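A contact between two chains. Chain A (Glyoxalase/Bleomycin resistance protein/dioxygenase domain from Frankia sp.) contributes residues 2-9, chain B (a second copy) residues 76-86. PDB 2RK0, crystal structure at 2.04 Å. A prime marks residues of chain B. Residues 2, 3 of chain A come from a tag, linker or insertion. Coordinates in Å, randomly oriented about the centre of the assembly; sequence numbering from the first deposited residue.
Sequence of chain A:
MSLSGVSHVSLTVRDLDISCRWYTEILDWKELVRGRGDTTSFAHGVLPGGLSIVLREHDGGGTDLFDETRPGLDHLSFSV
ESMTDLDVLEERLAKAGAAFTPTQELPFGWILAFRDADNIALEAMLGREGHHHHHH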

# COMPACT_ATOMS: atom_id res chain seq x y z
N SER A 2 16.68 0.18 -11.69
CA SER A 2 15.69 -0.86 -11.29
C SER A 2 14.70 -0.33 -10.24
O SER A 2 14.96 0.68 -9.59
N LEU A 3 13.57 -1.02 -10.10
CA LEU A 3 12.57 -0.63 -9.11
C LEU A 3 13.28 -0.77 -7.77
O LEU A 3 14.04 -1.70 -7.58
N SER A 4 13.03 0.16 -6.86
CA SER A 4 13.70 0.11 -5.57
C SER A 4 12.79 0.15 -4.35
O SER A 4 13.24 0.48 -3.25
N GLY A 5 11.52 -0.17 -4.53
CA GLY A 5 10.61 -0.16 -3.39
C GLY A 5 9.45 0.81 -3.51
O GLY A 5 9.06 1.21 -4.61
N VAL A 6 8.90 1.19 -2.36
CA VAL A 6 7.77 2.10 -2.32
C VAL A 6 8.22 3.54 -2.11
O VAL A 6 8.89 3.86 -1.14
N SER A 7 7.84 4.42 -3.04
CA SER A 7 8.17 5.83 -2.93
C SER A 7 7.23 6.43 -1.89
O SER A 7 7.63 7.21 -1.02
N HIS A 8 5.96 6.06 -1.99
CA HIS A 8 4.95 6.52 -1.04
C HIS A 8 3.61 5.89 -1.30
O HIS A 8 3.34 5.37 -2.38
N VAL A 9 2.76 5.92 -0.29
CA VAL A 9 1.43 5.35 -0.42
C VAL A 9 0.42 6.46 -0.22
O VAL A 9 0.47 7.19 0.77
N LEU B 76 -0.62 3.86 -5.57
CA LEU B 76 0.62 3.33 -5.02
C LEU B 76 1.81 3.80 -5.85
O LEU B 76 1.84 3.64 -7.07
N SER B 77 2.81 4.38 -5.19
CA SER B 77 3.96 4.90 -5.91
C SER B 77 5.26 4.14 -5.67
O SER B 77 5.74 4.06 -4.54
N PHE B 78 5.82 3.59 -6.75
CA PHE B 78 7.07 2.85 -6.68
C PHE B 78 8.24 3.77 -7.00
O PHE B 78 8.14 4.65 -7.86
N SER B 79 9.35 3.58 -6.31
CA SER B 79 10.54 4.39 -6.57
C SER B 79 11.41 3.60 -7.54
O SER B 79 11.44 2.38 -7.48
N VAL B 80 12.08 4.30 -8.45
CA VAL B 80 12.99 3.65 -9.40
C VAL B 80 14.37 4.29 -9.23
O VAL B 80 14.49 5.33 -8.60
N GLU B 81 15.40 3.68 -9.80
CA GLU B 81 16.77 4.18 -9.65
C GLU B 81 17.27 5.18 -10.69
O GLU B 81 18.10 6.03 -10.37
N SER B 82 16.78 5.09 -11.93
CA SER B 82 17.20 6.01 -12.98
C SER B 82 16.09 6.21 -14.01
O SER B 82 15.08 5.52 -13.99
N MSE B 83 16.32 7.17 -14.91
CA MSE B 83 15.37 7.49 -15.96
C MSE B 83 15.14 6.28 -16.85
O MSE B 83 14.05 6.10 -17.40
N THR B 84 16.17 5.46 -16.99
CA THR B 84 16.08 4.27 -17.82
C THR B 84 14.95 3.36 -17.36
O THR B 84 14.27 2.74 -18.17
N ASP B 85 14.74 3.29 -16.04
CA ASP B 85 13.69 2.46 -15.49
C ASP B 85 12.33 2.93 -16.01
O ASP B 85 11.46 2.13 -16.33
N LEU B 86 12.15 4.25 -16.08
CA LEU B 86 10.91 4.83 -16.55
C LEU B 86 10.74 4.59 -18.05
O LEU B 86 9.63 4.31 -18.51

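What does Leu76′ offer to chain A? Leu76′, with chi1 t and chi2 p, lies on the same face of the sheet as Val9. Its CD1 sits 4.0 Å from Val9 CG2 and 4.2 Å from Val6 CG1, so one methyl serves two valines, both with chi1 t.

How does Ser77′ fit on the other face, beside His8? Its chi1 is t, and its CB lies over the face of the imidazole, 3.5 Å from the ring centroid, a CH-pi contact; His8 has chi1 p. Ser77′ OG is buried without a polar partner; CB of Ser7 comes within 3.6 Å of this OG. The backbone does the polar work here, Ser77′ O accepting from Ser7 N at 2.6 Å and from His8 N at 3.2 Å.

Which side chains meet along the rest of the strand, from Phe78′ to Val80′? Phe78′ (chi1 m) points away, yet its CB touches Leu3 CD2 at 4.1 Å. Ser79′ and Ser4 point toward each other's stretches, both with chi1 p, and their OG atoms hydrogen-bond at 2.9 Å. Ser7, chi1 t, also points in, with its CB 3.9 Å from Ser79′ CB. Val80′, chi1 m, shares a face with Leu3, a tag residue, and its CG1 lies 4.1 Å from Leu3 CD2.

What holds the start of chain A beyond the strand? Ser2, also from the tag, offers its backbone N to two acidic side chains. Glu81′ starts sideways, but its m, t arrangement brings OE1 to 3.0 Å from Ser2 N, a hydrogen bond. Ser82′ N donates to Asp85′ OD2 at 3.0 Å, tying the carboxylate to its own chain. Asp85′ (chi1 m) points toward the chain A stretch, and Ser2 N donates to both OD1 and OD2 of Asp85′ at 2.6 Å.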

# COMPACT_ATOMS: atom_id res chain seq x y z
CB SER A 2 16.43 -2.08 -10.73
OG SER A 2 15.53 -3.02 -10.19
CB LEU A 3 11.39 -1.59 -9.15
CG LEU A 3 10.53 -1.54 -10.41
CD1 LEU A 3 9.92 -2.90 -10.68
CD2 LEU A 3 9.47 -0.47 -10.25
CB SER A 4 14.71 1.25 -5.48
OG SER A 4 14.10 2.49 -5.79
CB VAL A 6 6.78 1.73 -1.18
CG1 VAL A 6 5.63 2.73 -1.15
CG2 VAL A 6 6.25 0.32 -1.38
CB SER A 7 7.98 6.51 -4.28
OG SER A 7 8.31 7.88 -4.19
CB HIS A 8 4.81 8.05 -1.07
CG HIS A 8 4.26 8.58 -2.35
ND1 HIS A 8 5.06 9.08 -3.36
CD2 HIS A 8 2.98 8.74 -2.77
CE1 HIS A 8 4.30 9.51 -4.35
NE2 HIS A 8 3.03 9.32 -4.02
CB VAL A 9 1.17 4.27 0.64
CG1 VAL A 9 -0.22 3.68 0.44
CG2 VAL A 9 2.24 3.19 0.55
CB LEU B 76 0.57 1.80 -5.02
CG LEU B 76 1.83 1.12 -4.49
CD1 LEU B 76 2.11 1.57 -3.06
CD2 LEU B 76 1.66 -0.39 -4.55
CB SER B 77 4.14 6.38 -5.57
OG SER B 77 5.11 6.97 -6.42
CB PHE B 78 7.07 1.70 -7.69
CG PHE B 78 5.97 0.70 -7.48
CD1 PHE B 78 5.97 -0.13 -6.37
CD2 PHE B 78 4.93 0.59 -8.41
CE1 PHE B 78 4.96 -1.06 -6.18
CE2 PHE B 78 3.91 -0.34 -8.24
CZ PHE B 78 3.92 -1.17 -7.12
CB SER B 79 11.30 4.64 -5.27
OG SER B 79 11.64 3.42 -4.64
CB VAL B 80 12.51 3.80 -10.89
CG1 VAL B 80 11.13 3.18 -11.06
CG2 VAL B 80 12.50 5.26 -11.30
CB GLU B 81 17.73 2.99 -9.56
CG GLU B 81 17.36 2.03 -8.42
CD GLU B 81 18.31 0.86 -8.29
OE1 GLU B 81 18.50 0.12 -9.28
OE2 GLU B 81 18.85 0.67 -7.18
CB SER B 82 18.46 5.51 -13.68
OG SER B 82 18.19 4.31 -14.39
CB MSE B 83 15.90 8.65 -16.82
CG MSE B 83 14.82 9.32 -17.66
SE MSE B 83 13.61 10.32 -16.52
CE MSE B 83 14.59 11.95 -16.13
CB THR B 84 17.41 3.47 -17.80
OG1 THR B 84 18.46 4.28 -18.33
CG2 THR B 84 17.29 2.21 -18.64
CB ASP B 85 13.70 2.51 -13.96
CG ASP B 85 14.97 1.91 -13.37
OD1 ASP B 85 15.46 0.91 -13.92
OD2 ASP B 85 15.48 2.44 -12.36
CB LEU B 86 10.88 6.33 -16.24
CG LEU B 86 11.00 6.67 -14.75
CD1 LEU B 86 10.98 8.16 -14.56
CD2 LEU B 86 9.85 6.03 -13.97